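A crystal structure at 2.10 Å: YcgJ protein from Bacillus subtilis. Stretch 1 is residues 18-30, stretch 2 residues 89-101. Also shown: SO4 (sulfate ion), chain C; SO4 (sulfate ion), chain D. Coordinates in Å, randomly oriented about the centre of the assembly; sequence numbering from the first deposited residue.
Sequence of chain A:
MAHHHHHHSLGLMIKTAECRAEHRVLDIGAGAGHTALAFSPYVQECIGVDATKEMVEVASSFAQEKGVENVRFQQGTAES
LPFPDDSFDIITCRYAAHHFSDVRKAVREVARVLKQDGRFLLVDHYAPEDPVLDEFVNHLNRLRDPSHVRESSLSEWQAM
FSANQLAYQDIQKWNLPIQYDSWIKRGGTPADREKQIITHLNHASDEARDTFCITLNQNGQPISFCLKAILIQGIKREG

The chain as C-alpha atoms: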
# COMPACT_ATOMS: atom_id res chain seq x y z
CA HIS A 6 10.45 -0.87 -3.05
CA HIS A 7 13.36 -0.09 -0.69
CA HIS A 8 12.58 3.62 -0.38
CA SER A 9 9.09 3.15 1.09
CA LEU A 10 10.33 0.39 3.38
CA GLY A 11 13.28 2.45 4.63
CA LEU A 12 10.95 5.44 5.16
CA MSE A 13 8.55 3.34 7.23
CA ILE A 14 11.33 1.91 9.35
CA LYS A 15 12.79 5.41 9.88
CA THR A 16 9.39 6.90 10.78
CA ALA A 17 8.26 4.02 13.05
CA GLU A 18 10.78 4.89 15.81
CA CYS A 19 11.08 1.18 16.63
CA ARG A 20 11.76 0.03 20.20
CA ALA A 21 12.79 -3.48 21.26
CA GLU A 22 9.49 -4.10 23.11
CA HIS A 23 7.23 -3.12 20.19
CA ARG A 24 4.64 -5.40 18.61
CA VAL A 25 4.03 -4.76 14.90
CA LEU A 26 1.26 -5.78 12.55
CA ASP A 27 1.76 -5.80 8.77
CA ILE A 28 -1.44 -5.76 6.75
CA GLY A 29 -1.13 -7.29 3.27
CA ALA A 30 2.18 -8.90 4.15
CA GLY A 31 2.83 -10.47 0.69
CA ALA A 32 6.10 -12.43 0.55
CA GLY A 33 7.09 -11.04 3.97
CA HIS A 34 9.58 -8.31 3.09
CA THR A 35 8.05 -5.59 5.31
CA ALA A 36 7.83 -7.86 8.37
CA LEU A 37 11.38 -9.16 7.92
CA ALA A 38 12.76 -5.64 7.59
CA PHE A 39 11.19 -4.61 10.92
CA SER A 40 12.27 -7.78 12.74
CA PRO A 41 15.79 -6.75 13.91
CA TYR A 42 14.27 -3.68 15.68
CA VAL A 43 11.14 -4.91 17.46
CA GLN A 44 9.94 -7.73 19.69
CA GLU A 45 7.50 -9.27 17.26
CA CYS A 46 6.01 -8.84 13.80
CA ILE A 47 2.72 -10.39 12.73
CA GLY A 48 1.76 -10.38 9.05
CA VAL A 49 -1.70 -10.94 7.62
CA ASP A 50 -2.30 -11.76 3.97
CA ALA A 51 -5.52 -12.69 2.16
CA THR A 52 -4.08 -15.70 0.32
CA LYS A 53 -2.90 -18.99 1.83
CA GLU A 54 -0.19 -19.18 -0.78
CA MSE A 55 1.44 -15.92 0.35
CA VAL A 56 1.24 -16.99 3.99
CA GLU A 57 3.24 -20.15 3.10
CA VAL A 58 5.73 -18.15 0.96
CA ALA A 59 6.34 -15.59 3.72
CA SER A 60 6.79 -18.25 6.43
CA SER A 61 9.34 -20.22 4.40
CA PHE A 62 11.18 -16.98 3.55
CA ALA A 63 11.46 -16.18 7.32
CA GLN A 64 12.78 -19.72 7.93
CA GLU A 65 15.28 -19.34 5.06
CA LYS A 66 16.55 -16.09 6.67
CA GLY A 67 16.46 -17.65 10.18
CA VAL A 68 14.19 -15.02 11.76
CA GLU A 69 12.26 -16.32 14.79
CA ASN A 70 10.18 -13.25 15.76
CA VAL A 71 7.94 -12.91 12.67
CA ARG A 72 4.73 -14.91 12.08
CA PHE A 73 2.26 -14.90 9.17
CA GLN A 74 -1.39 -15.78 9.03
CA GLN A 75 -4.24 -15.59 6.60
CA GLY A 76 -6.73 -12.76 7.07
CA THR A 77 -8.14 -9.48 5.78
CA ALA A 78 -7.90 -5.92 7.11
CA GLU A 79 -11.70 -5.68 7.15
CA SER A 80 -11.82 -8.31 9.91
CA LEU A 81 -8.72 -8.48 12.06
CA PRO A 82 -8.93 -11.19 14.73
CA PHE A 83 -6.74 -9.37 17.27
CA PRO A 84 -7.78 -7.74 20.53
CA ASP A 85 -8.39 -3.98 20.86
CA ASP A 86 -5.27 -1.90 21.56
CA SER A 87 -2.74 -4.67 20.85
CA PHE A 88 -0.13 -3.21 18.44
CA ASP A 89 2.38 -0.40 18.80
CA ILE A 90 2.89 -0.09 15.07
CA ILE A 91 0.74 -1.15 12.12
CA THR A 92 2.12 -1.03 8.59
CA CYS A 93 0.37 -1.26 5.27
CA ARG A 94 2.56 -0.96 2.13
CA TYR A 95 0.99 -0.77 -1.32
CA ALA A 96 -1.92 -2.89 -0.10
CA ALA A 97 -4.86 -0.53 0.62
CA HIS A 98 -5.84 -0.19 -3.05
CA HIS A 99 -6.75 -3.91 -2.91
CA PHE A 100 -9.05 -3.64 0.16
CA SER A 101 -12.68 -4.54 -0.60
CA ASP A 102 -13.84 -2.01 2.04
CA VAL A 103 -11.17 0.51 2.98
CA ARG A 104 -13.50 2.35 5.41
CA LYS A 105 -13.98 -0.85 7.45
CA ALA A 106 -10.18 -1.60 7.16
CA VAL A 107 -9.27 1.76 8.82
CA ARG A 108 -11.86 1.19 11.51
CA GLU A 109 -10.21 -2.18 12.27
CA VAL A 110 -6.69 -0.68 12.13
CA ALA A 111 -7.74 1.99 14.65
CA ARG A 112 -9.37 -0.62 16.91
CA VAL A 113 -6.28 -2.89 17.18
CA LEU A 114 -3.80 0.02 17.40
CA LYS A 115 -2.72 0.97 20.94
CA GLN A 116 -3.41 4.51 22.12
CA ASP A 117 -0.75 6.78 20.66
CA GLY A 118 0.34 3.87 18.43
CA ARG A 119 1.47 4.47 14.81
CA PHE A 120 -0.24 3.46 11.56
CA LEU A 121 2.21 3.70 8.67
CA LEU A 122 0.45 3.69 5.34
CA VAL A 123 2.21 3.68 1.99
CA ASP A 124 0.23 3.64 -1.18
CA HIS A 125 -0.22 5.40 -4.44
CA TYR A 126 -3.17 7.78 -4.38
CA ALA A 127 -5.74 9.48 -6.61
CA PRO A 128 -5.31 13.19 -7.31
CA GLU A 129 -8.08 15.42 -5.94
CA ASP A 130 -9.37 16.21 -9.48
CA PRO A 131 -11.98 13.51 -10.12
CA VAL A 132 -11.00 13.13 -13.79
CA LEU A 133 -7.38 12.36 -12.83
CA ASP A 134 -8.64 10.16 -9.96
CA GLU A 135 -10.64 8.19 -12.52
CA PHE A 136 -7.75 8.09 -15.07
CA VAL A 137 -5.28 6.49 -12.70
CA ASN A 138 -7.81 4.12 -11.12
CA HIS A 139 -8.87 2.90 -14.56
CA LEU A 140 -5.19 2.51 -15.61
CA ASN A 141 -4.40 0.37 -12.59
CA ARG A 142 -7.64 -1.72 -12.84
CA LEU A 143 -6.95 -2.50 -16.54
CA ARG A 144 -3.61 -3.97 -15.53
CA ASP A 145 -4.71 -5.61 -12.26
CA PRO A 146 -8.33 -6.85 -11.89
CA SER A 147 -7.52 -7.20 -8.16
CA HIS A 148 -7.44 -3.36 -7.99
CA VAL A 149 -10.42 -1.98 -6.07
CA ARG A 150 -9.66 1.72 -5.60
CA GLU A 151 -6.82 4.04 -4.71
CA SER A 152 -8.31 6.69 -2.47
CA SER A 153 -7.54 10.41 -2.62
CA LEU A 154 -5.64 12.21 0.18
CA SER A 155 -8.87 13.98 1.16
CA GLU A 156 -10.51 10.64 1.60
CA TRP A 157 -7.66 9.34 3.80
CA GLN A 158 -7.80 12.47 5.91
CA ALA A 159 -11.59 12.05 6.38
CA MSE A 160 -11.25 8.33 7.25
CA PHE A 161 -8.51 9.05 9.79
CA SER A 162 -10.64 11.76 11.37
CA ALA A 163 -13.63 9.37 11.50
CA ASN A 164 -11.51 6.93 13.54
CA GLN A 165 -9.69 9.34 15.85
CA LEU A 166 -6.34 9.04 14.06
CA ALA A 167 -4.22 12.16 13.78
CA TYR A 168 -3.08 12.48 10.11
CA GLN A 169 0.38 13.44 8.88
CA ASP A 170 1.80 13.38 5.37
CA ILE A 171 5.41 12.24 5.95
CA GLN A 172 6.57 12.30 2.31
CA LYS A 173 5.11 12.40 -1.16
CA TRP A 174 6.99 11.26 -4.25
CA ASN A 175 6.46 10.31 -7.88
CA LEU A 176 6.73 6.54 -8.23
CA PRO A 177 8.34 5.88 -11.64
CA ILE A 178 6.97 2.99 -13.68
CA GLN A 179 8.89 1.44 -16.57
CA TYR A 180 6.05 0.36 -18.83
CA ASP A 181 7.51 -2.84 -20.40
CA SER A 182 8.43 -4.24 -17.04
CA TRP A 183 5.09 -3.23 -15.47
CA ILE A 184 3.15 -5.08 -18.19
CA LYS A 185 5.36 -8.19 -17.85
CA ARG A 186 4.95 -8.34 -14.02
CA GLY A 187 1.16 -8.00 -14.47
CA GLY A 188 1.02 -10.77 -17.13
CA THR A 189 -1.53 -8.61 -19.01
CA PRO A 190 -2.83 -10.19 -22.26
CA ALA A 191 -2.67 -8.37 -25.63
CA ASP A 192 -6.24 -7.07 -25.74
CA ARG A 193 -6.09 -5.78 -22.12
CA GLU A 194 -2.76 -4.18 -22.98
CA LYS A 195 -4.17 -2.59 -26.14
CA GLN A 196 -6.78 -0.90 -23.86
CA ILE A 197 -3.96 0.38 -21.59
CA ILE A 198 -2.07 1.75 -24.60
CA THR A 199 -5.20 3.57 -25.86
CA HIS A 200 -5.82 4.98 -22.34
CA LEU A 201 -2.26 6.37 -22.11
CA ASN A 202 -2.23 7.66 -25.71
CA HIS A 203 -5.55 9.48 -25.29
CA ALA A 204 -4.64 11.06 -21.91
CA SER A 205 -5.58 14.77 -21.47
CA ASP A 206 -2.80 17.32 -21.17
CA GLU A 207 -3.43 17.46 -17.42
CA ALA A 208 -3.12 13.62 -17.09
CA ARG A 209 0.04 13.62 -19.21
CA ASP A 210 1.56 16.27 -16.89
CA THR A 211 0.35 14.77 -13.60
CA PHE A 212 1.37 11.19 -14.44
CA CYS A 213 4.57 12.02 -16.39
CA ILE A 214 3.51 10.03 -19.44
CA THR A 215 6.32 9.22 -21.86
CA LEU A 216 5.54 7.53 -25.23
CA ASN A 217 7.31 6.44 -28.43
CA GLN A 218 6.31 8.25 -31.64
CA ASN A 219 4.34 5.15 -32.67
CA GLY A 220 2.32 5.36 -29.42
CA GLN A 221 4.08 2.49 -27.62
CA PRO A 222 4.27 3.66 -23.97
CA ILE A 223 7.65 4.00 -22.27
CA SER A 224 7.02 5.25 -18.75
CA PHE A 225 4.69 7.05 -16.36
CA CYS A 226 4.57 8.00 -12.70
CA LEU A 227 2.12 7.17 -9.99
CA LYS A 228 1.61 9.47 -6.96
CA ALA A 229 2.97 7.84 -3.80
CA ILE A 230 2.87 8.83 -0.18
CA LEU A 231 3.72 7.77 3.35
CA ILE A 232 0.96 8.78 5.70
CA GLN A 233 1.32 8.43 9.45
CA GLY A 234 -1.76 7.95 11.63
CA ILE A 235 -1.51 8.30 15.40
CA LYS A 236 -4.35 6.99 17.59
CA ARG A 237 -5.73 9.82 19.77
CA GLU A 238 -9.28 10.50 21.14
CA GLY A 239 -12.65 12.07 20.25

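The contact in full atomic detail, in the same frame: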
# COMPACT_ATOMS: atom_id res chain seq x y z
N GLU A 18 10.09 4.69 14.53
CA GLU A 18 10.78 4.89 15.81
C GLU A 18 10.76 3.60 16.64
O GLU A 18 10.37 3.61 17.80
CB GLU A 18 10.13 6.02 16.60
CG GLU A 18 9.96 7.32 15.83
CD GLU A 18 11.10 8.32 16.01
OE1 GLU A 18 12.12 7.98 16.64
OE2 GLU A 18 10.94 9.46 15.53
N CYS A 19 11.15 2.49 16.01
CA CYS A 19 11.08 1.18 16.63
C CYS A 19 11.80 1.09 17.98
O CYS A 19 12.88 1.64 18.16
CB CYS A 19 11.68 0.12 15.71
SG CYS A 19 10.80 -0.05 14.16
N ARG A 20 11.16 0.39 18.92
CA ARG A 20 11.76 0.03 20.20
C ARG A 20 11.70 -1.49 20.34
O ARG A 20 10.78 -2.14 19.81
CB ARG A 20 11.03 0.71 21.35
CG ARG A 20 11.32 2.20 21.45
CD ARG A 20 10.28 2.93 22.29
NE ARG A 20 10.66 3.15 23.70
CZ ARG A 20 11.42 4.16 24.14
NH1 ARG A 20 11.95 5.06 23.31
NH2 ARG A 20 11.68 4.27 25.44
N ALA A 21 12.65 -2.04 21.09
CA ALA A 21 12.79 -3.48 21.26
C ALA A 21 11.53 -4.20 21.79
O ALA A 21 11.32 -5.36 21.50
CB ALA A 21 14.01 -3.79 22.16
N GLU A 22 10.71 -3.50 22.56
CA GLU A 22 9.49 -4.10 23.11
C GLU A 22 8.22 -3.94 22.23
O GLU A 22 7.13 -4.33 22.63
CB GLU A 22 9.22 -3.55 24.52
CG GLU A 22 8.78 -2.08 24.58
CD GLU A 22 9.93 -1.08 24.57
OE1 GLU A 22 9.62 0.13 24.78
OE2 GLU A 22 11.10 -1.48 24.37
N HIS A 23 8.37 -3.37 21.04
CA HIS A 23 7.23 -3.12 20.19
C HIS A 23 6.67 -4.37 19.51
O HIS A 23 7.41 -5.26 19.12
CB HIS A 23 7.56 -2.06 19.14
CG HIS A 23 7.53 -0.66 19.66
ND1 HIS A 23 8.16 0.39 19.02
CD2 HIS A 23 6.93 -0.12 20.75
CE1 HIS A 23 7.93 1.51 19.69
NE2 HIS A 23 7.20 1.22 20.75
N ARG A 24 5.35 -4.39 19.38
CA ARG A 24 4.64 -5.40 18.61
C ARG A 24 4.08 -4.74 17.35
O ARG A 24 3.42 -3.69 17.43
CB ARG A 24 3.53 -6.00 19.47
CG ARG A 24 4.09 -6.68 20.72
CD ARG A 24 3.08 -7.59 21.35
NE ARG A 24 3.53 -8.15 22.63
CZ ARG A 24 2.74 -8.78 23.51
NH1 ARG A 24 1.43 -8.95 23.27
NH2 ARG A 24 3.26 -9.25 24.65
N VAL A 25 4.35 -5.35 16.20
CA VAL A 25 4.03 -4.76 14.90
C VAL A 25 3.09 -5.69 14.12
O VAL A 25 3.28 -6.92 14.08
CB VAL A 25 5.33 -4.54 14.05
CG1 VAL A 25 5.04 -3.93 12.69
CG2 VAL A 25 6.33 -3.70 14.81
N LEU A 26 2.12 -5.08 13.47
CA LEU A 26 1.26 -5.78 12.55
C LEU A 26 1.48 -5.22 11.15
O LEU A 26 1.44 -4.00 10.94
CB LEU A 26 -0.20 -5.62 12.97
CG LEU A 26 -1.27 -6.08 12.00
CD1 LEU A 26 -1.22 -7.56 11.78
CD2 LEU A 26 -2.66 -5.67 12.50
N ASP A 27 1.68 -6.13 10.20
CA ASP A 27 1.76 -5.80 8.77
C ASP A 27 0.55 -6.35 8.02
O ASP A 27 0.34 -7.58 7.94
CB ASP A 27 3.04 -6.36 8.15
CG ASP A 27 3.20 -5.96 6.67
OD1 ASP A 27 2.81 -4.82 6.27
OD2 ASP A 27 3.72 -6.81 5.90
N ILE A 28 -0.24 -5.44 7.48
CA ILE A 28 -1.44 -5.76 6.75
C ILE A 28 -1.15 -5.85 5.25
O ILE A 28 -0.65 -4.90 4.65
CB ILE A 28 -2.51 -4.70 6.99
CG1 ILE A 28 -2.83 -4.66 8.48
CG2 ILE A 28 -3.74 -5.05 6.20
CD1 ILE A 28 -3.79 -3.61 8.89
N GLY A 29 -1.49 -6.98 4.66
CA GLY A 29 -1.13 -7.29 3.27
C GLY A 29 0.33 -7.66 3.17
O GLY A 29 1.07 -7.08 2.40
N ALA A 30 0.76 -8.64 3.96
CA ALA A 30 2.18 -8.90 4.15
C ALA A 30 2.94 -9.44 2.93
O ALA A 30 4.18 -9.43 2.92
CB ALA A 30 2.36 -9.82 5.34
N ASP A 89 1.70 -1.67 18.67
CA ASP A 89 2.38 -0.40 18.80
C ASP A 89 2.49 0.27 17.44
O ASP A 89 2.41 1.48 17.32
CB ASP A 89 3.80 -0.62 19.38
CG ASP A 89 3.76 -1.18 20.78
OD1 ASP A 89 3.96 -2.41 20.97
OD2 ASP A 89 3.47 -0.37 21.68
N ILE A 90 2.71 -0.56 16.43
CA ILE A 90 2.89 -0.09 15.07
C ILE A 90 2.10 -1.02 14.15
O ILE A 90 2.11 -2.25 14.33
CB ILE A 90 4.36 -0.14 14.65
CG1 ILE A 90 5.23 0.71 15.60
CG2 ILE A 90 4.52 0.30 13.20
CD1 ILE A 90 6.73 0.43 15.50
N ILE A 91 1.42 -0.42 13.17
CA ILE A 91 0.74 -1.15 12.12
C ILE A 91 1.18 -0.57 10.80
O ILE A 91 1.15 0.63 10.64
CB ILE A 91 -0.81 -1.07 12.24
CG1 ILE A 91 -1.28 -1.61 13.59
CG2 ILE A 91 -1.47 -1.82 11.05
CD1 ILE A 91 -2.73 -1.39 13.89
N THR A 92 1.59 -1.43 9.88
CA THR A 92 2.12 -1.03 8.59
C THR A 92 1.25 -1.61 7.49
O THR A 92 0.66 -2.68 7.63
CB THR A 92 3.60 -1.51 8.36
OG1 THR A 92 3.67 -2.95 8.41
CG2 THR A 92 4.54 -0.95 9.42
N CYS A 93 1.18 -0.87 6.40
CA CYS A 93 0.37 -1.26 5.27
C CYS A 93 1.05 -0.63 4.05
O CYS A 93 0.98 0.58 3.88
CB CYS A 93 -1.07 -0.74 5.46
SG CYS A 93 -2.19 -1.27 4.19
N ARG A 94 1.75 -1.45 3.25
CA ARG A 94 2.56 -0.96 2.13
C ARG A 94 2.04 -1.45 0.80
O ARG A 94 2.00 -2.64 0.53
CB ARG A 94 4.02 -1.37 2.30
CG ARG A 94 4.96 -0.71 1.27
CD ARG A 94 6.44 -0.88 1.63
NE ARG A 94 6.81 -2.30 1.63
CZ ARG A 94 7.83 -2.85 0.98
NH1 ARG A 94 8.65 -2.13 0.22
NH2 ARG A 94 8.05 -4.16 1.09
N TYR A 95 1.60 -0.50 -0.03
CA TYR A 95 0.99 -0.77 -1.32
C TYR A 95 -0.06 -1.87 -1.29
O TYR A 95 -0.15 -2.69 -2.20
CB TYR A 95 2.07 -1.03 -2.40
CG TYR A 95 3.00 0.16 -2.63
CD1 TYR A 95 2.52 1.37 -3.10
CD2 TYR A 95 4.37 0.05 -2.39
CE1 TYR A 95 3.37 2.46 -3.35
CE2 TYR A 95 5.25 1.14 -2.61
CZ TYR A 95 4.74 2.33 -3.09
OH TYR A 95 5.57 3.40 -3.30
N ALA A 96 -0.88 -1.88 -0.24
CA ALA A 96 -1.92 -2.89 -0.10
C ALA A 96 -3.34 -2.32 -0.08
O ALA A 96 -4.26 -2.99 -0.49
CB ALA A 96 -1.68 -3.69 1.18
N ALA A 97 -3.51 -1.10 0.41
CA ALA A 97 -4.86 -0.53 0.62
C ALA A 97 -5.72 -0.47 -0.64
O ALA A 97 -6.95 -0.63 -0.57
CB ALA A 97 -4.77 0.84 1.23
N HIS A 98 -5.09 -0.24 -1.79
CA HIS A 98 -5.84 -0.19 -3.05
C HIS A 98 -6.51 -1.52 -3.42
O HIS A 98 -7.36 -1.55 -4.31
CB HIS A 98 -4.98 0.35 -4.22
CG HIS A 98 -3.75 -0.45 -4.52
ND1 HIS A 98 -2.52 -0.17 -3.96
CD2 HIS A 98 -3.55 -1.50 -5.35
CE1 HIS A 98 -1.63 -1.02 -4.42
NE2 HIS A 98 -2.23 -1.85 -5.26
N HIS A 99 -6.13 -2.60 -2.74
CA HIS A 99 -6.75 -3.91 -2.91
C HIS A 99 -7.83 -4.23 -1.88
O HIS A 99 -8.47 -5.25 -2.00
CB HIS A 99 -5.69 -5.01 -2.82
CG HIS A 99 -4.76 -5.07 -3.99
ND1 HIS A 99 -3.40 -5.24 -3.84
CD2 HIS A 99 -5.00 -4.98 -5.32
CE1 HIS A 99 -2.84 -5.25 -5.04
NE2 HIS A 99 -3.79 -5.09 -5.96
N PHE A 100 -8.03 -3.38 -0.87
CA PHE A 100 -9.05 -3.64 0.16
C PHE A 100 -10.45 -3.59 -0.45
O PHE A 100 -10.74 -2.69 -1.19
CB PHE A 100 -9.01 -2.58 1.28
CG PHE A 100 -7.79 -2.60 2.13
CD1 PHE A 100 -6.87 -3.63 2.08
CD2 PHE A 100 -7.57 -1.57 3.01
CE1 PHE A 100 -5.76 -3.61 2.91
CE2 PHE A 100 -6.46 -1.56 3.83
CZ PHE A 100 -5.57 -2.58 3.78
N SER A 101 -11.31 -4.53 -0.10
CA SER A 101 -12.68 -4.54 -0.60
C SER A 101 -13.53 -3.45 0.07
O SER A 101 -14.53 -3.00 -0.49
CB SER A 101 -13.33 -5.92 -0.38
OG SER A 101 -13.39 -6.20 1.01
S SO4 C . 11.10 -4.85 -1.09
O1 SO4 C . 11.49 -5.01 0.30
O2 SO4 C . 12.06 -5.58 -1.93
O3 SO4 C . 11.11 -3.43 -1.42
O4 SO4 C . 9.76 -5.39 -1.35
S SO4 D . 9.14 2.88 -3.45
O1 SO4 D . 9.08 4.29 -3.17
O2 SO4 D . 9.84 2.15 -2.38
O3 SO4 D . 9.80 2.68 -4.69
O4 SO4 D . 7.82 2.40 -3.67
O HOH W 1 1.78 -4.20 3.85

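The two stretches meet as neighbouring parallel strands, 24-28 beside 90-94. Their N-to-C directions differ by 21°. The ladder is regular through its middle. Leu26 N donates to Ile90 O at 3.0 Å, Thr92 N to Leu26 O at 2.8 Å, and Ile28 N to Thr92 O at 2.9 Å. At the start, Ile90 N reaches Arg24 O in a weak bond of 3.4 Å. Asp89 N donates to that same Arg24 O at 2.9 Å, so the carbonyl takes two amides.

Asp89 also uses its side chain. Asp89 CB points toward stretch 1. Chi1 in the m well then brings Asp89 OD1 to Arg24 N, from which it accepts at 2.9 Å. The angle at the hydrogen is 170°, close to straight. Asp89 therefore holds both backbone polar groups of Arg24. The Arg24 side chain does not follow. It extends in an m, t, t conformation, and its end leads away from stretch 2.

His23 closes a type I turn that begins at Arg20, with His23 N bonded to Arg20 O at 3.0 Å. Its m rotamer places the ring beside stretch 2. His23 CD2 lies 3.3 Å from Asp89 CG, and His23 ND1 lies 3.8 Å from Ile90 CD1. Both approaches are oblique to the ring. Within the same turn, Arg20 NE and Glu22 OE1 form a salt bridge at 3.4 Å, with a weak hydrogen bond.

Val25, Asp27, Ile90 and Thr92 send their side chains to one face of the sheet. Ile90 is m and t, and its CD1 lies 4.3 Å from Cys19 SG. Val25, in the t rotamer, packs CG2 4.1 Å from Ile90 CB. The polar pair follows on this face. Thr92 is p and Asp27 is t, a combination that brings Thr92 OG1 to Asp27 OD1, where it donates at 3.0 Å. The bond gives the buried carboxylate a partner. Water 1 lies 2.7 Å from Asp27 OD1 and 2.7 Å from Ile28 O and accepts from Arg94 N at 2.8 Å. It has more acceptors in reach than protons to give. It sits between the strands where direct pairing ends.

Leu26 and Ile91 occupy the other face, with Leu26 CB 4.2 Å from Ile91 CG1. Ile28, m and t, has its CB directed toward stretch 2. Its CD1 lies 3.6 Å from Ile91 CG2, and its CG2 lies 3.9 Å from Phe100 CZ. The ring end of Phe100 comes nearer than its sideways CB would suggest.

Gly29 has a positive phi of 75°, which by itself favours glycine. An ideal CB there would lie 2.7 Å from Ala96 CB, a clash. Without it, Gly29 CA sits 4.2 Å from Ala96 CB.

Beyond the ladder, Arg94 NH1 and NH2 donate to O3 and O4 of the chain C sulfate, each at 3.2 Å. The Tyr95 CB points away from stretch 1, and its OH donates to O4 of the chain D sulfate at a very short 2.5 Å.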